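Local coordinates for protein ATP synthase epsilon chain (Caldalkalibacillus thermarum TA2.A1, PDB 5IK2) that forms the epsilon subunit of the ATP synthase F1 sector, binds ATP and probably takes part in making ATP from ADP with a proton gradient, at residues Leu60-Gly65 against Ala124-Gln129; Thr102-Leu107 against Lys112-His117; Ala20-Ala25 against Gly33-His38; Pro11-Phe16 against Pro85-Val90. The protein carries 2 engineered substitutions. All coordinates share one frame; numbering follows the deposited sequence.

How the interactions relate
Interactions 1, 3 and 4 all reach the same beta-sandwich sheet, while interaction 2 lies at the far turn of the helical hairpin. Interactions 1 and 4 have centres about 10 Å apart and touch: P85 packs on L60, and I88 packs on A62 and R127. Interaction 1 packs helix 114-133 on the sheet. Interaction 4 joins the linker before helix 90-104 to segment 11-16. Both lie next to residues of the ATP site. Interaction 2 shares helix 114-133 with interaction 1, about 19 Å away between centres. Interaction 3 is about 35 Å from interaction 2, between centres. Along the chain, interaction 3 falls between the segments of interaction 4, interaction 2 between those of interaction 1.

Interaction 1 (Leu60-Gly65 against Ala124-Gln129); sequences LIAVSG and AEVRLQ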
# COMPACT_ATOMS: atom_id res chain seq x y z
N LEU H 60 -58.79 25.32 -22.04
CA LEU H 60 -58.84 24.18 -22.96
C LEU H 60 -57.90 23.08 -22.47
O LEU H 60 -56.75 23.35 -22.13
CB LEU H 60 -58.42 24.61 -24.37
CG LEU H 60 -59.22 25.72 -25.06
CD1 LEU H 60 -58.65 26.00 -26.44
CD2 LEU H 60 -60.70 25.37 -25.16
N ILE H 61 -58.41 21.85 -22.43
CA ILE H 61 -57.61 20.66 -22.13
C ILE H 61 -57.65 19.75 -23.35
O ILE H 61 -58.73 19.37 -23.80
CB ILE H 61 -58.14 19.89 -20.89
CG1 ILE H 61 -58.26 20.81 -19.67
CG2 ILE H 61 -57.25 18.69 -20.57
CD1 ILE H 61 -59.60 21.50 -19.52
N ALA H 62 -56.48 19.41 -23.88
CA ALA H 62 -56.38 18.48 -25.02
C ALA H 62 -56.63 17.06 -24.53
O ALA H 62 -55.81 16.51 -23.81
CB ALA H 62 -55.00 18.59 -25.66
N VAL H 63 -57.77 16.49 -24.91
CA VAL H 63 -58.18 15.14 -24.47
C VAL H 63 -58.27 14.19 -25.67
O VAL H 63 -58.85 14.54 -26.70
CB VAL H 63 -59.54 15.18 -23.73
CG1 VAL H 63 -60.01 13.78 -23.37
CG2 VAL H 63 -59.43 16.06 -22.49
N SER H 64 -57.71 12.99 -25.51
CA SER H 64 -57.80 11.93 -26.52
C SER H 64 -58.06 10.58 -25.86
O SER H 64 -57.49 10.27 -24.82
CB SER H 64 -56.52 11.86 -27.36
OG SER H 64 -55.46 11.21 -26.68
N GLY H 65 -58.94 9.78 -26.48
CA GLY H 65 -59.27 8.44 -25.99
C GLY H 65 -59.92 8.45 -24.62
O GLY H 65 -59.49 7.71 -23.73
N ALA H 124 -52.35 14.30 -31.93
CA ALA H 124 -51.33 15.31 -32.24
C ALA H 124 -51.93 16.66 -32.60
O ALA H 124 -51.46 17.69 -32.11
CB ALA H 124 -50.43 14.82 -33.37
N GLU H 125 -52.95 16.67 -33.47
CA GLU H 125 -53.59 17.91 -33.92
C GLU H 125 -54.34 18.64 -32.79
O GLU H 125 -54.31 19.87 -32.72
CB GLU H 125 -54.52 17.66 -35.11
CG GLU H 125 -53.77 17.31 -36.39
CD GLU H 125 -54.68 17.14 -37.59
OE1 GLU H 125 -55.77 16.53 -37.46
OE2 GLU H 125 -54.30 17.60 -38.69
N VAL H 126 -55.01 17.88 -31.92
CA VAL H 126 -55.70 18.44 -30.76
C VAL H 126 -54.71 19.04 -29.75
O VAL H 126 -55.00 20.08 -29.16
CB VAL H 126 -56.63 17.40 -30.09
CG1 VAL H 126 -57.14 17.87 -28.73
CG2 VAL H 126 -57.81 17.09 -31.01
N ARG H 127 -53.56 18.39 -29.57
CA ARG H 127 -52.47 18.94 -28.74
C ARG H 127 -51.93 20.28 -29.28
O ARG H 127 -51.59 21.16 -28.50
CB ARG H 127 -51.32 17.93 -28.60
CG ARG H 127 -51.57 16.87 -27.55
CD ARG H 127 -50.52 15.78 -27.60
NE ARG H 127 -50.64 14.83 -26.49
CZ ARG H 127 -49.91 13.72 -26.34
NH1 ARG H 127 -48.98 13.38 -27.24
NH2 ARG H 127 -50.11 12.94 -25.29
N LEU H 128 -51.87 20.41 -30.60
CA LEU H 128 -51.44 21.65 -31.26
C LEU H 128 -52.49 22.77 -31.14
O LEU H 128 -52.12 23.93 -30.93
CB LEU H 128 -51.09 21.40 -32.73
CG LEU H 128 -49.87 20.50 -32.96
CD1 LEU H 128 -49.88 19.89 -34.35
CD2 LEU H 128 -48.57 21.26 -32.71
N GLN H 129 -53.77 22.42 -31.28
CA GLN H 129 -54.88 23.38 -31.11
C GLN H 129 -54.89 24.02 -29.71
O GLN H 129 -55.05 25.23 -29.58
CB GLN H 129 -56.24 22.71 -31.35
CG GLN H 129 -56.57 22.44 -32.81
CD GLN H 129 -57.87 21.67 -32.98
OE1 GLN H 129 -58.85 21.90 -32.26
NE2 GLN H 129 -57.89 20.74 -33.93
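The guanidinium of R127 reaches past A62 to E83 on the adjacent strand 81-83, where its NH2 forms a salt bridge. A62 meets the backbone end of the same residue and the start of its aliphatic chain. A62 CB lies 4.3 Å from R127 CG and 4.0 Å from R127 CA.

The centre of the contact is A62 CB, which points toward the helix. It is 3.8 Å from V126 CG1 and also 3.8 Å from the carbonyl oxygen V126 O. V126 CG1 stands anti to its own backbone N (chi1 168°), which carries this methyl to the strand. The same methyl comes 4.1 Å from V63 N, while the V63 side chain points away and packs on V50 of strand 48-54.

Strand 60-64 and helix 124-129 run antiparallel at 176°, with their axes 7.7 Å apart. The CA atoms of A62 and R127 are 5.4 Å apart, and the small side chain of A62 fits this close spacing. This is how helix 114-133 of the C-terminal hairpin docks on the N-terminal beta sandwich of the epsilon subunit. No hydrogen bond joins the two segments, so the buried interface here is held by apolar packing.

R127 binds ATP, as do T81, E83 and R123, although this chain carries no nucleotide. S64 OG is hydrogen-bonded to T81 OG1 and weakly to R123 NE.

Interaction 2 (Thr102-Leu107 against Lys112-His117); sequences TILKRL and KDYLRH
The turn of the C-terminal helical hairpin is packed here, with I103, L104 and L107 set against Y114 and H117. Helix 90-104 runs into a type I turn from L104 to L107, and helix 114-133 leads back. A chi1 of -162° turns L104 CG from its backbone N and brings the side chain's end to the tyrosine. L104 CD1 meets Y114 CE1 at 3.5 Å, obliquely to the ring. L107 adds its CB, 4.3 Å from Y114 CD1. An alanine in place of Y114 would probably leave L104 CD1 and L107 CB without their ring partner and open a gap beside the turn.

The H117 ring is held from two directions. I103 CB lies over one face, and its CG2 comes 3.5 Å from H117 CD2. L107 CD1 comes to the edge, near the ring plane, 3.9 Å from H117 CD2. H100 of helix 90-104 also meets this ring.

D113 sits at the N-cap position, but its side chain makes no capping bond. Its OD1 instead forms a salt bridge with R116 NH1 at 2.9 Å. Apolar closure of this kind belongs to the antiparallel two-helix hairpin of the epsilon-subunit C-terminal domain.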
# COMPACT_ATOMS: atom_id res chain seq x y z
N THR H 102 -48.66 11.58 -43.15
CA THR H 102 -47.99 11.12 -44.38
C THR H 102 -48.14 9.60 -44.59
O THR H 102 -48.23 9.14 -45.73
CB THR H 102 -46.50 11.49 -44.42
OG1 THR H 102 -45.83 10.96 -43.27
CG2 THR H 102 -46.32 13.01 -44.46
N ILE H 103 -48.16 8.84 -43.50
CA ILE H 103 -48.46 7.40 -43.54
C ILE H 103 -49.93 7.16 -43.92
O ILE H 103 -50.23 6.30 -44.75
CB ILE H 103 -48.14 6.69 -42.20
CG1 ILE H 103 -46.63 6.73 -41.92
CG2 ILE H 103 -48.62 5.24 -42.20
CD1 ILE H 103 -46.25 6.40 -40.49
N LEU H 104 -50.83 7.95 -43.33
CA LEU H 104 -52.28 7.81 -43.55
C LEU H 104 -52.70 8.09 -45.00
O LEU H 104 -53.65 7.47 -45.49
CB LEU H 104 -53.06 8.74 -42.61
CG LEU H 104 -54.54 8.44 -42.39
CD1 LEU H 104 -54.71 7.25 -41.45
CD2 LEU H 104 -55.27 9.66 -41.85
N LYS H 105 -52.00 9.01 -45.67
CA LYS H 105 -52.27 9.35 -47.08
C LYS H 105 -52.14 8.17 -48.06
O LYS H 105 -52.82 8.15 -49.09
CB LYS H 105 -51.38 10.51 -47.54
CG LYS H 105 -51.87 11.87 -47.06
CD LYS H 105 -50.78 12.93 -47.14
CE LYS H 105 -51.28 14.27 -46.62
NZ LYS H 105 -50.21 15.30 -46.59
N ARG H 106 -51.27 7.20 -47.74
CA ARG H 106 -51.09 5.99 -48.56
C ARG H 106 -51.72 4.74 -47.92
O ARG H 106 -51.16 3.64 -47.98
CB ARG H 106 -49.59 5.76 -48.86
CG ARG H 106 -48.69 5.61 -47.64
CD ARG H 106 -47.35 4.98 -47.99
NE ARG H 106 -46.44 4.97 -46.84
CZ ARG H 106 -46.50 4.12 -45.81
NH1 ARG H 106 -47.43 3.16 -45.74
NH2 ARG H 106 -45.60 4.22 -44.83
N LEU H 107 -52.90 4.91 -47.32
CA LEU H 107 -53.62 3.82 -46.65
C LEU H 107 -55.13 3.97 -46.84
O LEU H 107 -55.68 5.05 -46.60
CB LEU H 107 -53.29 3.79 -45.15
CG LEU H 107 -51.90 3.34 -44.72
CD1 LEU H 107 -51.70 3.60 -43.24
CD2 LEU H 107 -51.67 1.87 -45.04
N LYS H 112 -55.19 -2.87 -41.40
CA LYS H 112 -54.89 -3.20 -40.00
C LYS H 112 -54.54 -1.97 -39.17
O LYS H 112 -55.06 -1.79 -38.06
CB LYS H 112 -53.72 -4.21 -39.95
CG LYS H 112 -53.35 -4.74 -38.57
CD LYS H 112 -52.15 -5.66 -38.66
CE LYS H 112 -51.62 -6.04 -37.28
NZ LYS H 112 -52.58 -6.87 -36.51
N ASP H 113 -53.67 -1.11 -39.71
CA ASP H 113 -53.07 0.00 -38.97
C ASP H 113 -53.70 1.38 -39.24
O ASP H 113 -53.13 2.40 -38.83
CB ASP H 113 -51.56 0.06 -39.28
CG ASP H 113 -50.85 -1.24 -38.93
OD1 ASP H 113 -50.92 -1.67 -37.76
OD2 ASP H 113 -50.20 -1.83 -39.83
N TYR H 114 -54.86 1.43 -39.89
CA TYR H 114 -55.50 2.71 -40.25
C TYR H 114 -56.03 3.47 -39.03
O TYR H 114 -55.81 4.68 -38.91
CB TYR H 114 -56.64 2.48 -41.26
CG TYR H 114 -57.30 3.76 -41.74
CD1 TYR H 114 -56.71 4.54 -42.73
CD2 TYR H 114 -58.51 4.19 -41.19
CE1 TYR H 114 -57.31 5.72 -43.17
CE2 TYR H 114 -59.12 5.36 -41.62
CZ TYR H 114 -58.52 6.12 -42.61
OH TYR H 114 -59.12 7.28 -43.04
N LEU H 115 -56.74 2.77 -38.15
CA LEU H 115 -57.30 3.37 -36.93
C LEU H 115 -56.22 3.83 -35.95
O LEU H 115 -56.39 4.86 -35.29
CB LEU H 115 -58.25 2.39 -36.22
CG LEU H 115 -59.52 1.99 -36.98
CD1 LEU H 115 -60.22 0.84 -36.27
CD2 LEU H 115 -60.46 3.17 -37.16
N ARG H 116 -55.12 3.08 -35.86
CA ARG H 116 -54.02 3.41 -34.95
C ARG H 116 -53.34 4.73 -35.33
O ARG H 116 -53.07 5.56 -34.46
CB ARG H 116 -52.98 2.28 -34.90
CG ARG H 116 -52.07 2.33 -33.67
CD ARG H 116 -51.23 1.07 -33.48
NE ARG H 116 -49.83 1.25 -33.89
CZ ARG H 116 -49.33 1.04 -35.11
NH1 ARG H 116 -50.09 0.62 -36.12
NH2 ARG H 116 -48.03 1.24 -35.32
N HIS H 117 -53.09 4.92 -36.62
CA HIS H 117 -52.47 6.16 -37.12
C HIS H 117 -53.44 7.35 -37.12
O HIS H 117 -53.02 8.47 -36.80
CB HIS H 117 -51.90 5.96 -38.54
CG HIS H 117 -50.77 4.98 -38.61
ND1 HIS H 117 -49.75 4.94 -37.68
CD2 HIS H 117 -50.48 4.03 -39.52
CE1 HIS H 117 -48.89 3.99 -38.01
NE2 HIS H 117 -49.31 3.42 -39.12

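Interaction 3 (Ala20-Ala25 against Gly33-His38); sequences ADIVIA and GVMAGH
V23 and V34 form an antiparallel hydrogen-bonded pair. V23 N donates to V34 O at 2.9 Å, and V34 N returns a bond to V23 O at 3.0 Å. V34 O also receives a CA-H contact from I22 CA at 3.5 Å. The valine side chains project from the same face of the sheet, with V23 CB and V34 CB 4.4 Å apart.

On the next pair, I24 and G33 face each other without hydrogen bonds. I24 CD1 lies 4.1 Å from G33 CA, and I22 CD1 comes to the same CA at 4.0 Å.

Beyond the strand pairing, the I22 and M35 side chains cross at a slant. With chi1 at -176°, the CG1 branch of I22 swings away from its own N and reaches M35 CG at 3.7 Å. The M35 chain bends at chi3, and its CE ends 3.8 Å from D21 O. D21 OD2 accepts a hydrogen bond from G55 N.

The two segments belong to the beta hairpin of strands 19-26 and 31-34. Strand 48-54 pairs with the other edge of strand 19-26, through D21, I22 and I24. V23 packs on V6 and V50, and V34 packs on L68 and V70 of strand 66-70.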
# COMPACT_ATOMS: atom_id res chain seq x y z
N ALA H 20 -66.86 24.50 -12.09
CA ALA H 20 -67.10 25.14 -13.38
C ALA H 20 -68.56 25.54 -13.57
O ALA H 20 -69.46 24.88 -13.04
CB ALA H 20 -66.67 24.22 -14.50
N ASP H 21 -68.78 26.60 -14.33
CA ASP H 21 -70.13 27.03 -14.71
C ASP H 21 -70.72 26.08 -15.75
O ASP H 21 -71.87 25.66 -15.64
CB ASP H 21 -70.12 28.46 -15.27
CG ASP H 21 -69.75 29.49 -14.23
OD1 ASP H 21 -70.35 29.49 -13.14
OD2 ASP H 21 -68.86 30.32 -14.50
N ILE H 22 -69.91 25.77 -16.76
CA ILE H 22 -70.28 24.81 -17.81
C ILE H 22 -69.04 24.08 -18.33
O ILE H 22 -67.95 24.66 -18.40
CB ILE H 22 -71.04 25.52 -18.97
CG1 ILE H 22 -71.51 24.51 -20.02
CG2 ILE H 22 -70.19 26.61 -19.61
CD1 ILE H 22 -72.58 25.05 -20.96
N VAL H 23 -69.21 22.80 -18.67
CA VAL H 23 -68.15 21.97 -19.24
C VAL H 23 -68.54 21.58 -20.67
O VAL H 23 -69.45 20.77 -20.86
CB VAL H 23 -67.91 20.70 -18.39
CG1 VAL H 23 -66.80 19.83 -18.99
CG2 VAL H 23 -67.57 21.08 -16.95
N ILE H 24 -67.86 22.16 -21.65
CA ILE H 24 -68.13 21.89 -23.06
C ILE H 24 -67.24 20.73 -23.52
O ILE H 24 -66.02 20.87 -23.57
CB ILE H 24 -67.88 23.14 -23.95
CG1 ILE H 24 -68.60 24.39 -23.41
CG2 ILE H 24 -68.30 22.86 -25.40
CD1 ILE H 24 -70.11 24.31 -23.37
N ALA H 25 -67.87 19.60 -23.84
CA ALA H 25 -67.16 18.40 -24.29
C ALA H 25 -67.80 17.86 -25.56
O ALA H 25 -69.03 17.87 -25.70
CB ALA H 25 -67.19 17.34 -23.20
N GLY H 33 -73.02 20.19 -23.31
CA GLY H 33 -72.82 21.38 -22.48
C GLY H 33 -73.28 21.08 -21.07
O GLY H 33 -74.40 21.43 -20.69
N VAL H 34 -72.40 20.44 -20.29
CA VAL H 34 -72.75 19.94 -18.96
C VAL H 34 -72.67 21.04 -17.90
O VAL H 34 -71.60 21.58 -17.64
CB VAL H 34 -71.84 18.76 -18.55
CG1 VAL H 34 -72.19 18.25 -17.16
CG2 VAL H 34 -71.93 17.64 -19.58
N MET H 35 -73.83 21.36 -17.31
CA MET H 35 -73.94 22.30 -16.20
C MET H 35 -74.44 21.54 -14.96
O MET H 35 -74.64 20.32 -15.02
CB MET H 35 -74.89 23.44 -16.57
CG MET H 35 -74.39 24.29 -17.73
SD MET H 35 -75.48 25.66 -18.19
CE MET H 35 -75.42 26.67 -16.71
N ALA H 36 -74.61 22.25 -13.85
CA ALA H 36 -75.11 21.65 -12.60
C ALA H 36 -76.54 21.12 -12.75
O ALA H 36 -77.35 21.70 -13.48
CB ALA H 36 -75.04 22.66 -11.47
N GLY H 37 -76.83 20.02 -12.06
CA GLY H 37 -78.14 19.38 -12.11
C GLY H 37 -78.46 18.67 -13.42
O GLY H 37 -79.63 18.58 -13.81
N HIS H 38 -77.43 18.16 -14.09
CA HIS H 38 -77.61 17.37 -15.32
C HIS H 38 -77.97 15.93 -14.95
O HIS H 38 -77.59 15.44 -13.89
CB HIS H 38 -76.33 17.41 -16.16
CG HIS H 38 -76.50 16.89 -17.56
ND1 HIS H 38 -76.53 15.55 -17.86
CD2 HIS H 38 -76.64 17.55 -18.73
CE1 HIS H 38 -76.69 15.39 -19.16
NE2 HIS H 38 -76.76 16.59 -19.72

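Interaction 4 (Pro11-Phe16 against Pro85-Val90); sequences PERKVF and PEEIAV. Engineered in segment 85-90: A89 (natural residue Asp).
R13 and E87 form a loose, twisted ion pair, with the guanidinium and carboxylate planes 76° apart. R13 NH2 gives a weak hydrogen bond to E87 OE2 at 3.5 Å, as part of a salt bridge. The oxygen approaches the edge of the guanidinium, near its plane. The two chains come from opposite directions, and R13 is extended from CG to NE.

A water helps join the pair. It is hydrogen-bonded to V15 O at 2.9 Å and to E87 OE2 at 3.0 Å, and weakly to R13 NH1 at 3.4 Å. V15 touches both groups: its CG2 lies 3.7 Å above the guanidinium plane, toward the rim, and its CG1 is 3.7 Å from E87 OE2. That oxygen is also gripped by L84 N. With an alanine in place of R13, E87 would probably lose its positive mate and V15 CG2 the flat group it covers.

A89, an engineered residue (Asp in nature), occupies the N-cap position before helix 90-104, in the ATP site. The contact joins this linker to loop residue R13 and to V15 of strand 14-17. V15 and F16 both face I8, which makes a classic beta bulge at the start of that strand.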
# COMPACT_ATOMS: atom_id res chain seq x y z
N PRO H 11 -54.91 7.73 -16.36
CA PRO H 11 -54.45 6.64 -15.50
C PRO H 11 -53.34 7.00 -14.49
O PRO H 11 -53.24 6.36 -13.44
CB PRO H 11 -53.92 5.60 -16.49
CG PRO H 11 -54.74 5.82 -17.71
CD PRO H 11 -55.00 7.30 -17.77
N GLU H 12 -52.55 8.02 -14.80
CA GLU H 12 -51.34 8.35 -14.03
C GLU H 12 -51.46 9.58 -13.11
O GLU H 12 -50.75 9.65 -12.11
CB GLU H 12 -50.11 8.46 -14.95
CG GLU H 12 -50.24 9.36 -16.18
CD GLU H 12 -50.79 8.68 -17.43
OE1 GLU H 12 -50.81 7.43 -17.51
OE2 GLU H 12 -51.21 9.41 -18.36
N ARG H 13 -52.35 10.53 -13.43
CA ARG H 13 -52.49 11.75 -12.63
C ARG H 13 -53.83 12.47 -12.83
O ARG H 13 -54.57 12.18 -13.77
CB ARG H 13 -51.36 12.73 -12.96
CG ARG H 13 -51.46 13.36 -14.34
CD ARG H 13 -50.12 13.84 -14.87
NE ARG H 13 -50.25 14.38 -16.23
CZ ARG H 13 -50.72 15.58 -16.55
NH1 ARG H 13 -51.12 16.44 -15.61
NH2 ARG H 13 -50.79 15.94 -17.83
N LYS H 14 -54.12 13.41 -11.93
CA LYS H 14 -55.24 14.34 -12.07
C LYS H 14 -54.75 15.59 -12.80
O LYS H 14 -53.73 16.17 -12.41
CB LYS H 14 -55.81 14.72 -10.71
CG LYS H 14 -56.40 13.55 -9.94
CD LYS H 14 -57.28 14.03 -8.80
CE LYS H 14 -57.92 12.86 -8.06
NZ LYS H 14 -58.86 13.33 -7.01
N VAL H 15 -55.48 16.00 -13.83
CA VAL H 15 -55.07 17.09 -14.73
C VAL H 15 -55.78 18.40 -14.42
O VAL H 15 -55.14 19.45 -14.36
CB VAL H 15 -55.32 16.70 -16.21
CG1 VAL H 15 -54.82 17.79 -17.16
CG2 VAL H 15 -54.64 15.37 -16.52
N PHE H 16 -57.10 18.33 -14.24
CA PHE H 16 -57.91 19.50 -13.88
C PHE H 16 -58.76 19.20 -12.64
O PHE H 16 -59.27 18.09 -12.48
CB PHE H 16 -58.82 19.91 -15.04
CG PHE H 16 -59.54 21.21 -14.82
CD1 PHE H 16 -58.95 22.42 -15.19
CD2 PHE H 16 -60.81 21.24 -14.24
CE1 PHE H 16 -59.61 23.62 -14.99
CE2 PHE H 16 -61.47 22.45 -14.04
CZ PHE H 16 -60.87 23.64 -14.41
N PRO H 85 -52.58 23.64 -21.80
CA PRO H 85 -51.68 24.21 -22.83
C PRO H 85 -50.19 24.25 -22.45
O PRO H 85 -49.34 23.89 -23.27
CB PRO H 85 -52.21 25.64 -23.00
CG PRO H 85 -53.64 25.56 -22.60
CD PRO H 85 -53.65 24.59 -21.45
N GLU H 86 -49.90 24.64 -21.21
CA GLU H 86 -48.52 24.79 -20.72
C GLU H 86 -47.70 23.49 -20.64
O GLU H 86 -46.47 23.53 -20.71
CB GLU H 86 -48.48 25.52 -19.36
CG GLU H 86 -49.10 24.78 -18.17
CD GLU H 86 -50.52 25.23 -17.82
OE1 GLU H 86 -51.27 25.63 -18.74
OE2 GLU H 86 -50.88 25.17 -16.63
N GLU H 87 -48.38 22.34 -20.49
CA GLU H 87 -47.70 21.05 -20.30
C GLU H 87 -47.74 20.12 -21.54
O GLU H 87 -47.65 18.90 -21.41
CB GLU H 87 -48.25 20.35 -19.04
CG GLU H 87 -49.68 19.83 -19.12
CD GLU H 87 -50.31 19.54 -17.75
OE1 GLU H 87 -49.59 19.50 -16.73
OE2 GLU H 87 -51.54 19.35 -17.70
N ILE H 88 -47.84 20.72 -22.74
CA ILE H 88 -47.82 19.99 -24.01
C ILE H 88 -46.46 20.18 -24.69
O ILE H 88 -46.01 21.32 -24.86
CB ILE H 88 -48.94 20.49 -24.96
CG1 ILE H 88 -50.32 20.08 -24.42
CG2 ILE H 88 -48.76 19.93 -26.38
CD1 ILE H 88 -51.47 20.87 -25.00
N ALA H 89 -45.83 19.07 -25.09
CA ALA H 89 -44.60 19.12 -25.88
C ALA H 89 -44.94 19.43 -27.34
O ALA H 89 -45.44 18.56 -28.07
CB ALA H 89 -43.84 17.80 -25.76
N VAL H 90 -44.66 20.66 -27.77
CA VAL H 90 -45.13 21.17 -29.06
C VAL H 90 -44.39 20.54 -30.25
O VAL H 90 -45.02 20.14 -31.23
CB VAL H 90 -45.06 22.72 -29.12
CG1 VAL H 90 -45.41 23.26 -30.51
CG2 VAL H 90 -45.98 23.33 -28.07
O HOH W 1 -52.23 19.58 -14.76